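Local coordinates for structure-specific endonuclease subunit SLX4 (Thielavia terrestris, PDB 6SEI), which probably serves as the regulatory subunit of the SLX1-SLX4 endonuclease, which cuts branched DNA in repair and recombination, and is represented here by its C-terminal domain, at residues R21-A26 and K80-S85; P39-K44 and T57-S62. One frame throughout, in Å; residues are numbered along the deposited sequence.

Interaction 1. Residues R21-A26 and K80-S85; sequences RYITQA and KKWCES
Trp82 reaches from helix 76-85 to Ile23 and Thr24 on helix 12-29, and its indole is held in two different ways by these consecutive residues. At the ring edge, Trp82 NE1 donates to Thr24 OG1 over 2.9 Å with an N-H...O angle of 150°; the hydroxyl oxygen lies in the indole plane, and the bond is somewhat bent within it. Over one face sits Ile23 CG2, 3.9 Å from the centroid of the five-membered ring of Trp82 and only 10° off its normal, a CH-pi contact in which the methyl stands above the pyrrole half. The benzo half of the indole also borders the threonine, with Trp82 CZ2 3.8 Å from Thr24 CA.

Trp82 has CG anti to its backbone N, which carries the indole across to helix 12-29, where the CA atoms of Ile23 and Trp82 are 8.0 Å apart. Thr24 places OG1 beside its own backbone N (chi1 -53°), and from there the hydroxyl is also hydrogen-bonded to Phe20 O one turn back. Phe20 itself meets the Trp82 indole edge-to-face, while an apolar side chain from a chain of another protein packs on Trp82 as well. Ile23 is backed by Val74. Behind the tryptophan, Ser85 OG donates to Trp82 O at 2.7 Å, near the end of helix 76-85.

The contact thus joins the first long helix to helix 76-85 through one buried aromatic. Because a carbonyl can only accept, the Thr24 hydroxyl must give its proton to Phe20 and offer its oxygen to the indole. This short relay satisfies the N-H of a buried ring and, together with the methyl over its face, probably fixes the rotation of the indole.

Interaction 2. Residues P39-K44 and T57-S62; sequences PSWHEK and TAWLNS
Trp41 and Trp59 pair their indoles where helix 41-46, opened by a capping box, comes up against helix 53-67 in this small helical domain of the SLX4 family. The tight part is confined to these two side chains. Trp41 CD1 lies 3.3 Å from Trp59 CD2, over one face of the Trp59 ring and shifted toward its rim, while the neighbouring Trp41 NE1 is 3.4 Å from Trp59 CG. The planes meet at 56° with the five-membered ring centroids of Trp41 and Trp59 4.5 Å apart, so the pair is oblique, neither a stack nor edge-to-face. With chi1 near -179° the Trp59 indole stands out from helix 53-67 toward Trp41, and it also rests on Ala30. Trp41 packs further on Asp55 and Leu56.

The rest of the interface is loose. The two segments bury only 120 Å² together, both indoles keep part of their surface exposed, and Ala58 on helix 53-67 is exposed. With a serine at Trp59, the CD1 and NE1 atoms of Trp41 would probably lose the ring they lie against, opening a gap between the helices and leaving the Trp41 indole freer to turn.

Around the start of helix 41-46, a chain of another protein packs on Pro39, His42, Glu43 and Lys44. The capping box there is reciprocal: Glu43 N donates to Ser40 OG at 3.3 Å, and Ser40 N donates at 3.0 Å and 165° to the anti lone pair of Glu43 OE1, an oxygen that also accepts from Ala33 N.

How the interactions relate
Centres of interactions 1 and 2 lie about 11 Å apart, and the two contacts touch through helix 12-29 and helix 53-67. Leu60 bridges them: its CD1 is 3.9 Å from Ile23 CG2, the methyl used in interaction 1, and its CD2 is 3.9 Å from Ala26 CB. Trp59 CH2 also approaches Ala26 O, at 3.8 Å. In sequence, 39-44 and 57-62 both fall between 21-26 and 80-85, so the outer pairing brackets the inner one. Next in sequence to Asp66, which with Asp71 binds the calcium ion, Arg67 donates from NH2 to Ala26 O, linking helix 53-67 to the helix used by interaction 1.

Interaction 1. Residues R21-A26 and K80-S85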
loop_
_atom_site.group_PDB
_atom_site.type_symbol
_atom_site.label_atom_id
_atom_site.label_comp_id
_atom_site.label_asym_id
_atom_site.label_seq_id
_atom_site.Cartn_x
_atom_site.Cartn_y
_atom_site.Cartn_z
ATOM N N ARG B 21 36.434 -15.046 -15.811
ATOM C CA ARG B 21 36.712 -14.996 -17.243
ATOM C C ARG B 21 37.712 -16.072 -17.644
ATOM O O ARG B 21 37.619 -16.636 -18.740
ATOM C CB ARG B 21 37.230 -13.612 -17.636
ATOM C CG ARG B 21 36.143 -12.574 -17.853
ATOM C CD ARG B 21 36.681 -11.361 -18.601
ATOM N NE ARG B 21 36.872 -10.206 -17.724
ATOM C CZ ARG B 21 36.085 -9.134 -17.714
ATOM N NH1 ARG B 21 36.334 -8.129 -16.883
ATOM N NH2 ARG B 21 35.045 -9.067 -18.537
ATOM N N TYR B 22 38.676 -16.369 -16.765
ATOM C CA TYR B 22 39.624 -17.446 -17.033
ATOM C C TYR B 22 38.940 -18.807 -16.989
ATOM O O TYR B 22 39.269 -19.695 -17.782
ATOM C CB TYR B 22 40.774 -17.402 -16.028
ATOM C CG TYR B 22 41.850 -16.391 -16.350
ATOM C CD1 TYR B 22 42.596 -16.487 -17.516
ATOM C CD2 TYR B 22 42.126 -15.346 -15.479
ATOM C CE1 TYR B 22 43.583 -15.563 -17.810
ATOM C CE2 TYR B 22 43.110 -14.420 -15.762
ATOM C CZ TYR B 22 43.836 -14.531 -16.927
ATOM O OH TYR B 22 44.815 -13.607 -17.207
ATOM N N ILE B 23 37.998 -18.996 -16.062
ATOM C CA ILE B 23 37.268 -20.258 -16.004
ATOM C C ILE B 23 36.385 -20.418 -17.233
ATOM O O ILE B 23 36.330 -21.494 -17.842
ATOM C CB ILE B 23 36.442 -20.349 -14.708
ATOM C CG1 ILE B 23 37.337 -20.196 -13.480
ATOM C CG2 ILE B 23 35.689 -21.668 -14.648
ATOM C CD1 ILE B 23 36.561 -20.036 -12.199
ATOM N N THR B 24 35.677 -19.353 -17.614
ATOM C CA THR B 24 34.832 -19.405 -18.802
ATOM C C THR B 24 35.644 -19.795 -20.028
ATOM O O THR B 24 35.306 -20.753 -20.731
ATOM C CB THR B 24 34.145 -18.056 -19.013
ATOM O OG1 THR B 24 33.468 -17.677 -17.807
ATOM C CG2 THR B 24 33.135 -18.135 -20.152
ATOM N N GLN B 25 36.740 -19.076 -20.285
ATOM C CA GLN B 25 37.555 -19.373 -21.458
ATOM C C GLN B 25 38.112 -20.790 -21.401
ATOM O O GLN B 25 38.182 -21.476 -22.427
ATOM C CB GLN B 25 38.683 -18.353 -21.586
ATOM C CG GLN B 25 39.053 -18.027 -23.022
ATOM C CD GLN B 25 38.131 -16.985 -23.647
ATOM O OE1 GLN B 25 36.922 -17.200 -23.785
ATOM N NE2 GLN B 25 38.702 -15.845 -24.026
ATOM N N ALA B 26 38.495 -21.254 -20.210
ATOM C CA ALA B 26 39.006 -22.615 -20.078
ATOM C C ALA B 26 37.957 -23.637 -20.499
ATOM O O ALA B 26 38.237 -24.543 -21.294
ATOM C CB ALA B 26 39.467 -22.866 -18.640
ATOM N N LYS B 80 31.986 -23.112 -7.656
ATOM C CA LYS B 80 30.558 -23.120 -7.355
ATOM C C LYS B 80 29.945 -21.742 -7.574
ATOM O O LYS B 80 28.872 -21.618 -8.174
ATOM C CB LYS B 80 30.316 -23.594 -5.921
ATOM C CG LYS B 80 28.842 -23.751 -5.586
ATOM C CD LYS B 80 28.598 -23.911 -4.095
ATOM C CE LYS B 80 27.126 -23.682 -3.767
ATOM N NZ LYS B 80 26.909 -23.318 -2.342
ATOM N N LYS B 81 30.612 -20.693 -7.081
ATOM C CA LYS B 81 30.175 -19.329 -7.366
ATOM C C LYS B 81 30.025 -19.102 -8.865
ATOM O O LYS B 81 29.031 -18.526 -9.321
ATOM C CB LYS B 81 31.166 -18.324 -6.781
ATOM C CG LYS B 81 31.073 -18.116 -5.281
ATOM C CD LYS B 81 32.039 -17.020 -4.842
ATOM C CE LYS B 81 31.812 -16.615 -3.392
ATOM N NZ LYS B 81 32.655 -15.447 -3.000
ATOM N N TRP B 82 31.010 -19.560 -9.645
ATOM C CA TRP B 82 30.986 -19.350 -11.091
ATOM C C TRP B 82 29.768 -20.008 -11.722
ATOM O O TRP B 82 29.071 -19.395 -12.538
ATOM C CB TRP B 82 32.271 -19.889 -11.722
ATOM C CG TRP B 82 32.342 -19.690 -13.212
ATOM C CD1 TRP B 82 32.812 -18.588 -13.872
ATOM C CD2 TRP B 82 31.925 -20.616 -14.228
ATOM N NE1 TRP B 82 32.713 -18.772 -15.232
ATOM C CE2 TRP B 82 32.171 -20.007 -15.476
ATOM C CE3 TRP B 82 31.367 -21.898 -14.201
ATOM C CZ2 TRP B 82 31.882 -20.637 -16.682
ATOM C CZ3 TRP B 82 31.079 -22.522 -15.402
ATOM C CH2 TRP B 82 31.339 -21.892 -16.625
ATOM N N CYS B 83 29.493 -21.261 -11.352
ATOM C CA CYS B 83 28.352 -21.971 -11.923
ATOM C C CYS B 83 27.048 -21.251 -11.614
ATOM O O CYS B 83 26.207 -21.054 -12.498
ATOM C CB CYS B 83 28.300 -23.400 -11.386
ATOM S SG CYS B 83 29.592 -24.488 -12.004
ATOM N N GLU B 84 26.866 -20.847 -10.354
ATOM C CA GLU B 84 25.634 -20.170 -9.971
ATOM C C GLU B 84 25.490 -18.840 -10.693
ATOM O O GLU B 84 24.380 -18.447 -11.069
ATOM C CB GLU B 84 25.601 -19.975 -8.461
ATOM C CG GLU B 84 25.714 -21.272 -7.699
ATOM C CD GLU B 84 25.258 -21.136 -6.270
ATOM O OE1 GLU B 84 25.397 -20.026 -5.709
ATOM O OE2 GLU B 84 24.752 -22.135 -5.713
ATOM N N SER B 85 26.601 -18.134 -10.906
ATOM C CA SER B 85 26.544 -16.915 -11.701
ATOM C C SER B 85 26.168 -17.193 -13.152
ATOM O O SER B 85 25.642 -16.296 -13.820
ATOM C CB SER B 85 27.882 -16.171 -11.624
ATOM O OG SER B 85 28.846 -16.724 -12.499
#

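Interaction 2. Residues P39-K44 and T57-S62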
loop_
_atom_site.group_PDB
_atom_site.type_symbol
_atom_site.label_atom_id
_atom_site.label_comp_id
_atom_site.label_asym_id
_atom_site.label_seq_id
_atom_site.Cartn_x
_atom_site.Cartn_y
_atom_site.Cartn_z
ATOM N N PRO B 39 30.693 -36.157 -23.475
ATOM C CA PRO B 39 30.753 -34.729 -23.795
ATOM C C PRO B 39 31.778 -34.002 -22.944
ATOM O O PRO B 39 32.102 -34.414 -21.827
ATOM C CB PRO B 39 29.336 -34.242 -23.484
ATOM C CG PRO B 39 28.883 -35.146 -22.390
ATOM C CD PRO B 39 29.496 -36.492 -22.680
ATOM N N SER B 40 32.292 -32.904 -23.491
ATOM C CA SER B 40 33.167 -32.030 -22.732
ATOM C C SER B 40 32.378 -31.339 -21.624
ATOM O O SER B 40 31.144 -31.343 -21.607
ATOM C CB SER B 40 33.814 -30.993 -23.649
ATOM O OG SER B 40 32.886 -29.983 -24.005
ATOM N N TRP B 41 33.110 -30.731 -20.685
ATOM C CA TRP B 41 32.451 -30.018 -19.595
ATOM C C TRP B 41 31.535 -28.927 -20.130
ATOM O O TRP B 41 30.448 -28.698 -19.585
ATOM C CB TRP B 41 33.489 -29.428 -18.640
ATOM C CG TRP B 41 34.074 -30.436 -17.702
ATOM C CD1 TRP B 41 35.375 -30.850 -17.650
ATOM C CD2 TRP B 41 33.378 -31.168 -16.683
ATOM N NE1 TRP B 41 35.532 -31.791 -16.659
ATOM C CE2 TRP B 41 34.321 -32.005 -16.053
ATOM C CE3 TRP B 41 32.050 -31.196 -16.243
ATOM C CZ2 TRP B 41 33.978 -32.859 -15.011
ATOM C CZ3 TRP B 41 31.713 -32.041 -15.207
ATOM C CH2 TRP B 41 32.672 -32.862 -14.602
ATOM N N HIS B 42 31.950 -28.254 -21.206
ATOM C CA HIS B 42 31.104 -27.237 -21.820
ATOM C C HIS B 42 29.821 -27.848 -22.365
ATOM O O HIS B 42 28.735 -27.278 -22.206
ATOM C CB HIS B 42 31.877 -26.522 -22.929
ATOM C CG HIS B 42 31.138 -25.375 -23.546
ATOM N ND1 HIS B 42 31.426 -24.900 -24.807
ATOM C CD2 HIS B 42 30.132 -24.600 -23.075
ATOM C CE1 HIS B 42 30.626 -23.887 -25.090
ATOM N NE2 HIS B 42 29.831 -23.685 -24.055
ATOM N N GLU B 43 29.924 -29.013 -23.005
ATOM C CA GLU B 43 28.736 -29.642 -23.572
ATOM C C GLU B 43 27.850 -30.243 -22.490
ATOM O O GLU B 43 26.634 -30.365 -22.682
ATOM C CB GLU B 43 29.148 -30.699 -24.596
ATOM C CG GLU B 43 29.802 -30.105 -25.834
ATOM C CD GLU B 43 30.514 -31.140 -26.683
ATOM O OE1 GLU B 43 31.239 -31.980 -26.110
ATOM O OE2 GLU B 43 30.356 -31.106 -27.925
ATOM N N LYS B 44 28.431 -30.619 -21.349
ATOM C CA LYS B 44 27.609 -31.053 -20.225
ATOM C C LYS B 44 26.743 -29.906 -19.715
ATOM O O LYS B 44 25.556 -30.095 -19.422
ATOM C CB LYS B 44 28.492 -31.610 -19.107
ATOM C CG LYS B 44 29.121 -32.956 -19.437
ATOM C CD LYS B 44 29.898 -33.521 -18.260
ATOM C CE LYS B 44 28.974 -33.871 -17.106
ATOM N NZ LYS B 44 27.953 -34.874 -17.509
ATOM N N THR B 57 36.232 -28.865 -10.813
ATOM C CA THR B 57 37.302 -28.205 -10.072
ATOM C C THR B 57 38.648 -28.855 -10.363
ATOM O O THR B 57 39.629 -28.168 -10.676
ATOM C CB THR B 57 37.001 -28.244 -8.573
ATOM O OG1 THR B 57 35.650 -27.829 -8.348
ATOM C CG2 THR B 57 37.946 -27.329 -7.808
ATOM N N ALA B 58 38.714 -30.184 -10.264
ATOM C CA ALA B 58 39.964 -30.886 -10.529
ATOM C C ALA B 58 40.403 -30.708 -11.977
ATOM O O ALA B 58 41.600 -30.580 -12.259
ATOM C CB ALA B 58 39.810 -32.370 -10.196
ATOM N N TRP B 59 39.444 -30.684 -12.907
ATOM C CA TRP B 59 39.776 -30.565 -14.324
ATOM C C TRP B 59 40.400 -29.211 -14.642
ATOM O O TRP B 59 41.321 -29.125 -15.461
ATOM C CB TRP B 59 38.522 -30.792 -15.167
ATOM C CG TRP B 59 38.753 -30.728 -16.644
ATOM C CD1 TRP B 59 39.290 -31.703 -17.432
ATOM C CD2 TRP B 59 38.437 -29.634 -17.517
ATOM N NE1 TRP B 59 39.334 -31.284 -18.742
ATOM C CE2 TRP B 59 38.817 -30.018 -18.820
ATOM C CE3 TRP B 59 37.874 -28.369 -17.324
ATOM C CZ2 TRP B 59 38.650 -29.183 -19.923
ATOM C CZ3 TRP B 59 37.711 -27.540 -18.422
ATOM C CH2 TRP B 59 38.093 -27.952 -19.705
ATOM N N LEU B 60 39.909 -28.144 -14.008
ATOM C CA LEU B 60 40.443 -26.812 -14.275
ATOM C C LEU B 60 41.868 -26.662 -13.755
ATOM O O LEU B 60 42.678 -25.953 -14.364
ATOM C CB LEU B 60 39.539 -25.750 -13.652
ATOM C CG LEU B 60 38.137 -25.587 -14.245
ATOM C CD1 LEU B 60 37.193 -24.974 -13.224
ATOM C CD2 LEU B 60 38.176 -24.740 -15.507
ATOM N N ASN B 61 42.193 -27.315 -12.644
ATOM C CA ASN B 61 43.517 -27.216 -12.047
ATOM C C ASN B 61 44.498 -28.239 -12.602
ATOM O O ASN B 61 45.647 -28.277 -12.152
ATOM C CB ASN B 61 43.419 -27.369 -10.526
ATOM C CG ASN B 61 42.573 -26.290 -9.888
ATOM O OD1 ASN B 61 42.652 -25.120 -10.265
ATOM N ND2 ASN B 61 41.753 -26.677 -8.916
ATOM N N SER B 62 44.076 -29.065 -13.561
ATOM C CA SER B 62 44.932 -30.070 -14.178
ATOM C C SER B 62 45.512 -29.601 -15.510
ATOM O O SER B 62 45.726 -30.414 -16.415
ATOM C CB SER B 62 44.161 -31.376 -14.372
ATOM O OG SER B 62 43.837 -31.972 -13.131
#